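PDB 4PMH: pectinesterase from Sitophilus oryzae, which hydrolyses the methyl esters of pectin to release methanol and leave free galacturonate units, probably helping the weevil digest plant cell walls. Local coordinates for residues A234-C239 and Y267-S272; I313-T318 and W357-S362. All blocks are in the same frame, centred on the assembly; numbering follows the deposited sequence.

Interaction 1 of 2, residues A234-C239 and Y267-S272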
loop_
_atom_site.group_PDB
_atom_site.type_symbol
_atom_site.label_atom_id
_atom_site.label_comp_id
_atom_site.label_asym_id
_atom_site.label_seq_id
_atom_site.Cartn_x
_atom_site.Cartn_y
_atom_site.Cartn_z
ATOM N N ALA A 234 2.213 -0.076 8.625
ATOM C CA ALA A 234 3.102 -0.164 7.458
ATOM C C ALA A 234 4.199 0.880 7.532
ATOM O O ALA A 234 3.920 2.066 7.681
ATOM C CB ALA A 234 2.310 -0.011 6.168
ATOM N N ILE A 235 5.443 0.408 7.456
ATOM C CA ILE A 235 6.633 1.242 7.501
ATOM C C ILE A 235 7.198 1.365 6.091
ATOM O O ILE A 235 7.352 0.357 5.390
ATOM C CB ILE A 235 7.694 0.606 8.417
ATOM C CG1 ILE A 235 7.160 0.560 9.844
ATOM C CG2 ILE A 235 9.022 1.336 8.326
ATOM C CD1 ILE A 235 7.860 -0.457 10.722
ATOM N N PHE A 236 7.493 2.594 5.677
ATOM C CA PHE A 236 8.061 2.873 4.362
ATOM C C PHE A 236 9.366 3.599 4.593
ATOM O O PHE A 236 9.355 4.765 4.976
ATOM C CB PHE A 236 7.133 3.770 3.554
ATOM C CG PHE A 236 5.807 3.155 3.260
ATOM C CD1 PHE A 236 5.610 2.409 2.096
ATOM C CD2 PHE A 236 4.743 3.310 4.140
ATOM C CE1 PHE A 236 4.378 1.844 1.825
ATOM C CE2 PHE A 236 3.509 2.736 3.869
ATOM C CZ PHE A 236 3.327 2.009 2.708
ATOM N N GLU A 237 10.484 2.903 4.406
ATOM C CA GLU A 237 11.805 3.486 4.663
ATOM C C GLU A 237 12.586 3.545 3.349
ATOM O O GLU A 237 12.706 2.524 2.645
ATOM C CB GLU A 237 12.568 2.665 5.726
ATOM C CG GLU A 237 13.969 3.164 5.969
ATOM C CD GLU A 237 14.717 2.428 7.074
ATOM O OE1 GLU A 237 14.262 1.364 7.550
ATOM O OE2 GLU A 237 15.797 2.930 7.468
ATOM N N SER A 238 13.109 4.732 3.025
ATOM C CA SER A 238 13.862 4.958 1.784
ATOM C C SER A 238 13.032 4.613 0.552
ATOM O O SER A 238 13.500 3.972 -0.363
ATOM C CB SER A 238 15.193 4.217 1.772
ATOM O OG SER A 238 15.925 4.562 2.947
ATOM N N CYS A 239 11.798 5.063 0.557
ATOM C CA CYS A 239 10.873 4.789 -0.530
ATOM C C CYS A 239 10.628 6.069 -1.295
ATOM O O CYS A 239 10.973 7.140 -0.822
ATOM C CB CYS A 239 9.556 4.250 0.030
ATOM S SG CYS A 239 9.620 2.537 0.590
ATOM N N TYR A 267 0.563 4.240 9.441
ATOM C CA TYR A 267 1.589 4.351 8.405
ATOM C C TYR A 267 2.761 5.225 8.893
ATOM O O TYR A 267 2.561 6.271 9.483
ATOM C CB TYR A 267 0.964 4.901 7.120
ATOM C CG TYR A 267 -0.001 3.982 6.395
ATOM C CD1 TYR A 267 -0.051 2.612 6.653
ATOM C CD2 TYR A 267 -0.854 4.491 5.398
ATOM C CE1 TYR A 267 -0.910 1.770 5.945
ATOM C CE2 TYR A 267 -1.703 3.660 4.694
ATOM C CZ TYR A 267 -1.741 2.302 4.983
ATOM O OH TYR A 267 -2.573 1.484 4.272
ATOM N N PHE A 268 3.982 4.750 8.678
ATOM C CA PHE A 268 5.198 5.482 9.015
ATOM C C PHE A 268 6.061 5.619 7.768
ATOM O O PHE A 268 6.548 4.611 7.205
ATOM C CB PHE A 268 5.965 4.732 10.098
ATOM C CG PHE A 268 7.146 5.473 10.643
ATOM C CD1 PHE A 268 7.019 6.720 11.212
ATOM C CD2 PHE A 268 8.385 4.887 10.619
ATOM C CE1 PHE A 268 8.123 7.382 11.733
ATOM C CE2 PHE A 268 9.493 5.527 11.148
ATOM C CZ PHE A 268 9.367 6.771 11.699
ATOM N N VAL A 269 6.205 6.860 7.317
ATOM C CA VAL A 269 7.022 7.204 6.160
ATOM C C VAL A 269 8.293 7.896 6.667
ATOM O O VAL A 269 8.213 8.972 7.274
ATOM C CB VAL A 269 6.240 8.123 5.218
ATOM C CG1 VAL A 269 7.122 8.573 4.079
ATOM C CG2 VAL A 269 4.976 7.428 4.697
ATOM N N TYR A 270 9.450 7.270 6.424
ATOM C CA TYR A 270 10.731 7.669 7.017
ATOM C C TYR A 270 11.878 7.646 5.988
ATOM O O TYR A 270 12.032 6.680 5.256
ATOM C CB TYR A 270 11.047 6.707 8.143
ATOM C CG TYR A 270 12.355 6.904 8.868
ATOM C CD1 TYR A 270 12.616 8.070 9.560
ATOM C CD2 TYR A 270 13.285 5.873 8.947
ATOM C CE1 TYR A 270 13.796 8.241 10.263
ATOM C CE2 TYR A 270 14.471 6.034 9.655
ATOM C CZ TYR A 270 14.720 7.224 10.306
ATOM O OH TYR A 270 15.900 7.399 10.995
ATOM N N LYS A 271 12.674 8.722 5.946
ATOM C CA LYS A 271 13.780 8.874 5.019
ATOM C C LYS A 271 13.328 8.570 3.588
ATOM O O LYS A 271 14.034 7.930 2.830
ATOM C CB LYS A 271 14.941 7.967 5.408
ATOM C CG LYS A 271 15.446 8.158 6.822
ATOM C CD LYS A 271 16.123 9.499 6.980
ATOM C CE LYS A 271 17.096 9.480 8.144
ATOM N NZ LYS A 271 17.441 10.852 8.576
ATOM N N SER A 272 12.153 9.052 3.233
ATOM C CA SER A 272 11.561 8.789 1.925
ATOM C C SER A 272 11.420 10.093 1.118
ATOM O O SER A 272 11.792 11.180 1.597
ATOM C CB SER A 272 10.209 8.079 2.120
ATOM O OG SER A 272 10.411 6.702 2.514
HETATM O O HOH W 1 16.728 7.178 2.263
#
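Tyr270 O takes two hydrogen bonds, one from each segment. Ser238 N reaches it across the contact at 3.2 Å, nearly in line with the carbonyl, whereas Ser272 OG comes from above the carbonyl plane. That hydroxyl is itself an acceptor: Cys239 N donates to Ser272 OG over 2.9 Å with an N-H...O angle of 163°. With chi1 at -74°, Ser272 OG stands beside its own backbone nitrogen; its two bonds there link the two turns just after the strands. Before the turns the backbones form a regular parallel ladder, their axes 8° apart. Its shortest rung is Phe236 N to Phe268 O at 2.7 Å, and the four bridged pairs, Ala234-Tyr267 to Glu237-Tyr270, keep CA-CA separations of 4.7 to 4.9 Å. On one face Ala234 CB lies 3.6 Å from Tyr267 CD1, and the Phe236 and Val269 side chains cross at a slant, CD2 to CG2. On the other, Ile235 CG2 meets the edge of the Phe268 ring, while Glu237 runs beside Tyr270 in the same direction; Glu237 OE2 lies at the ring edge 4.0 Å from Tyr270 CE2, and its OE1 bonds Tyr215 OH. Lys271 CG sits over the centre of the Tyr270 ring. At the turns a water joins Ser238 OG to Lys271 O. The in-register parallel pairing, followed by a matching turn in each chain segment, is characteristic of the right-handed parallel beta-helix of pectin methylesterases. Strands 213-217 and 311-315 flank the pair within the sheet, and helix 23-27 packs over Ile235, Glu237 and Tyr270.

Interaction 2 of 2, residues I313-T318 and W357-S362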
loop_
_atom_site.group_PDB
_atom_site.type_symbol
_atom_site.label_atom_id
_atom_site.label_comp_id
_atom_site.label_asym_id
_atom_site.label_seq_id
_atom_site.Cartn_x
_atom_site.Cartn_y
_atom_site.Cartn_z
ATOM N N ILE A 313 2.393 9.182 10.020
ATOM C CA ILE A 313 3.491 10.083 10.317
ATOM C C ILE A 313 4.501 10.089 9.166
ATOM O O ILE A 313 4.967 9.034 8.734
ATOM C CB ILE A 313 4.153 9.682 11.629
ATOM C CG1 ILE A 313 3.179 10.014 12.765
ATOM C CG2 ILE A 313 5.499 10.408 11.809
ATOM C CD1 ILE A 313 3.641 9.511 14.103
ATOM N N ILE A 314 4.806 11.283 8.657
ATOM C CA ILE A 314 5.885 11.466 7.682
ATOM C C ILE A 314 7.029 12.153 8.397
ATOM O O ILE A 314 6.895 13.295 8.831
ATOM C CB ILE A 314 5.436 12.278 6.477
ATOM C CG1 ILE A 314 4.301 11.552 5.758
ATOM C CG2 ILE A 314 6.601 12.495 5.516
ATOM C CD1 ILE A 314 3.532 12.412 4.786
ATOM N N LYS A 315 8.132 11.429 8.554
ATOM C CA LYS A 315 9.279 11.870 9.356
ATOM C C LYS A 315 10.580 11.880 8.547
ATOM O O LYS A 315 10.881 10.906 7.858
ATOM C CB LYS A 315 9.462 10.897 10.516
ATOM C CG LYS A 315 10.659 11.170 11.414
ATOM C CD LYS A 315 10.478 10.415 12.722
ATOM C CE LYS A 315 11.659 10.592 13.668
ATOM N NZ LYS A 315 11.463 9.776 14.893
ATOM N N GLU A 316 11.357 12.967 8.653
ATOM C CA GLU A 316 12.687 13.051 8.031
ATOM C C GLU A 316 12.685 12.622 6.570
ATOM O O GLU A 316 13.552 11.902 6.096
ATOM C CB GLU A 316 13.713 12.320 8.914
ATOM C CG GLU A 316 13.765 13.029 10.260
ATOM C CD GLU A 316 14.705 12.441 11.275
ATOM O OE1 GLU A 316 15.377 11.457 10.946
ATOM O OE2 GLU A 316 14.771 12.994 12.398
ATOM N N SER A 317 11.665 13.091 5.865
ATOM C CA SER A 317 11.494 12.794 4.469
ATOM C C SER A 317 11.578 14.077 3.632
ATOM O O SER A 317 11.440 15.195 4.146
ATOM C CB SER A 317 10.164 12.089 4.250
ATOM O OG SER A 317 10.201 10.784 4.798
ATOM N N THR A 318 11.816 13.879 2.344
ATOM C CA THR A 318 11.830 14.946 1.375
ATOM C C THR A 318 10.439 15.081 0.746
ATOM O O THR A 318 9.909 14.127 0.197
ATOM C CB THR A 318 12.870 14.638 0.285
ATOM O OG1 THR A 318 14.187 14.613 0.874
ATOM C CG2 THR A 318 12.821 15.676 -0.818
ATOM N N TRP A 357 0.506 13.485 10.964
ATOM C CA TRP A 357 1.548 14.307 11.577
ATOM C C TRP A 357 2.843 14.256 10.798
ATOM O O TRP A 357 3.096 13.322 10.053
ATOM C CB TRP A 357 1.855 13.840 13.010
ATOM C CG TRP A 357 0.660 13.399 13.823
ATOM C CD1 TRP A 357 0.179 12.117 13.954
ATOM C CD2 TRP A 357 -0.165 14.219 14.635
ATOM N NE1 TRP A 357 -0.907 12.105 14.783
ATOM C CE2 TRP A 357 -1.145 13.380 15.222
ATOM C CE3 TRP A 357 -0.189 15.588 14.921
ATOM C CZ2 TRP A 357 -2.146 13.871 16.074
ATOM C CZ3 TRP A 357 -1.177 16.069 15.759
ATOM C CH2 TRP A 357 -2.141 15.200 16.335
ATOM N N GLU A 358 3.692 15.251 11.020
ATOM C CA GLU A 358 5.011 15.273 10.405
ATOM C C GLU A 358 6.081 15.576 11.441
ATOM O O GLU A 358 5.783 16.171 12.457
ATOM C CB GLU A 358 5.067 16.356 9.364
ATOM C CG GLU A 358 4.194 16.112 8.161
ATOM C CD GLU A 358 4.178 17.334 7.297
ATOM O OE1 GLU A 358 3.165 18.031 7.349
ATOM O OE2 GLU A 358 5.195 17.628 6.633
ATOM N N TYR A 359 7.329 15.225 11.143
ATOM C CA TYR A 359 8.448 15.642 11.982
ATOM C C TYR A 359 9.687 15.774 11.113
ATOM O O TYR A 359 10.102 14.794 10.497
ATOM C CB TYR A 359 8.746 14.605 13.071
ATOM C CG TYR A 359 9.977 14.950 13.908
ATOM C CD1 TYR A 359 9.964 16.034 14.763
ATOM C CD2 TYR A 359 11.133 14.177 13.853
ATOM C CE1 TYR A 359 11.072 16.364 15.532
ATOM C CE2 TYR A 359 12.257 14.506 14.623
ATOM C CZ TYR A 359 12.212 15.606 15.446
ATOM O OH TYR A 359 13.305 15.957 16.230
ATOM N N ASN A 360 10.276 16.968 11.067
ATOM C CA ASN A 360 11.617 17.151 10.512
ATOM C C ASN A 360 11.753 16.761 9.047
ATOM O O ASN A 360 12.737 16.140 8.636
ATOM C CB ASN A 360 12.608 16.351 11.374
ATOM C CG ASN A 360 14.025 16.848 11.253
ATOM O OD1 ASN A 360 14.263 17.973 10.817
ATOM N ND2 ASN A 360 14.981 16.022 11.664
ATOM N N ASN A 361 10.749 17.114 8.256
ATOM C CA ASN A 361 10.809 16.919 6.821
ATOM C C ASN A 361 11.520 18.106 6.166
ATOM O O ASN A 361 11.741 19.145 6.791
ATOM C CB ASN A 361 9.399 16.734 6.251
ATOM C CG ASN A 361 8.709 15.504 6.795
ATOM O OD1 ASN A 361 9.340 14.458 6.974
ATOM N ND2 ASN A 361 7.397 15.628 7.088
ATOM N N SER A 362 11.927 17.930 4.920
ATOM C CA SER A 362 12.584 18.985 4.191
ATOM C C SER A 362 12.144 18.950 2.764
ATOM O O SER A 362 11.309 18.105 2.392
ATOM C CB SER A 362 14.104 18.850 4.316
ATOM O OG SER A 362 14.525 17.581 3.887
#
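Asn361 and Ile314 meet through two torsions: chi1 of -63° sets Asn361 CG beside its own backbone nitrogen, and chi1 of -61° puts Ile314 CG1 beside its nitrogen, the other branch, CG2, being the one anti to it. The two side chains cross at about a right angle, and Ile314 CG2 lies 3.6 Å from Asn361 ND2. The amide is held through both its polar atoms. Asn361 ND2 donates to Ile314 O at 3.0 Å and to Glu358 OE2, where it meets the anti lone pair; Asn361 OD1 accepts from Ser317 N at 2.9 Å. Ile314 O in turn receives Tyr359 N as well, and its two donors approach from opposite faces of the carbonyl plane, the amide well above that plane. Asn361, in the turn after strand 357-359, thus links that turn to Ile314 of strand 313-315 and to Ser317 in the turn that follows, with its rotation fixed by three bonds. Glu358 is shared further, bonding Gln2 through OE2 and forming a salt bridge to Arg10 through OE1.

On the other face Lys315 runs beside Tyr359, pointing the same way: Lys315 CG is in plane at the ring edge and Lys315 CE is 3.6 Å from Tyr359 CD2, while NZ bonds Phe21 O. Glu316 also lies alongside this ring, and Glu316 OE2 accepts Asn360 ND2 at 3.1 Å from above a carboxylate turned 83° from the amide. Farther back, Ile313 CG1 touches the edge of the Trp357 indole. Past the turns the backbones are bridged once more, Ser362 N donating to Ser317 O. This is the terminal strand pair of the long parallel sheet of the beta-helix: strand 355-359 is outermost within the chain, strand 267-270 lies beyond 311-315, and helix 15-18 touches Tyr359.

Interactions 1 and 2 are adjacent strand pairs of one parallel sheet, their centres 10 Å apart, joined because strands 267-270 and 311-315 are neighbours. Val269 O to Lys315 N and Ser272 O to Thr318 N, each 2.8 Å, are probable hydrogen bonds linking them before and after the turns. Lys271 NZ of interaction 1 also forms a salt bridge with Glu316 OE1 of interaction 2, and Ser317 OG accepts from Ser272 N. Interaction 1 lies nearer the inferred catalytic site: the Tyr267 side chain is about 9 Å from that of Asp226, the probable nucleophile, and about 7 Å from that of Trp292, a probable substrate-binding residue. The side chain of Ile314 is about 12 Å from that of Arg290, also probably substrate-binding.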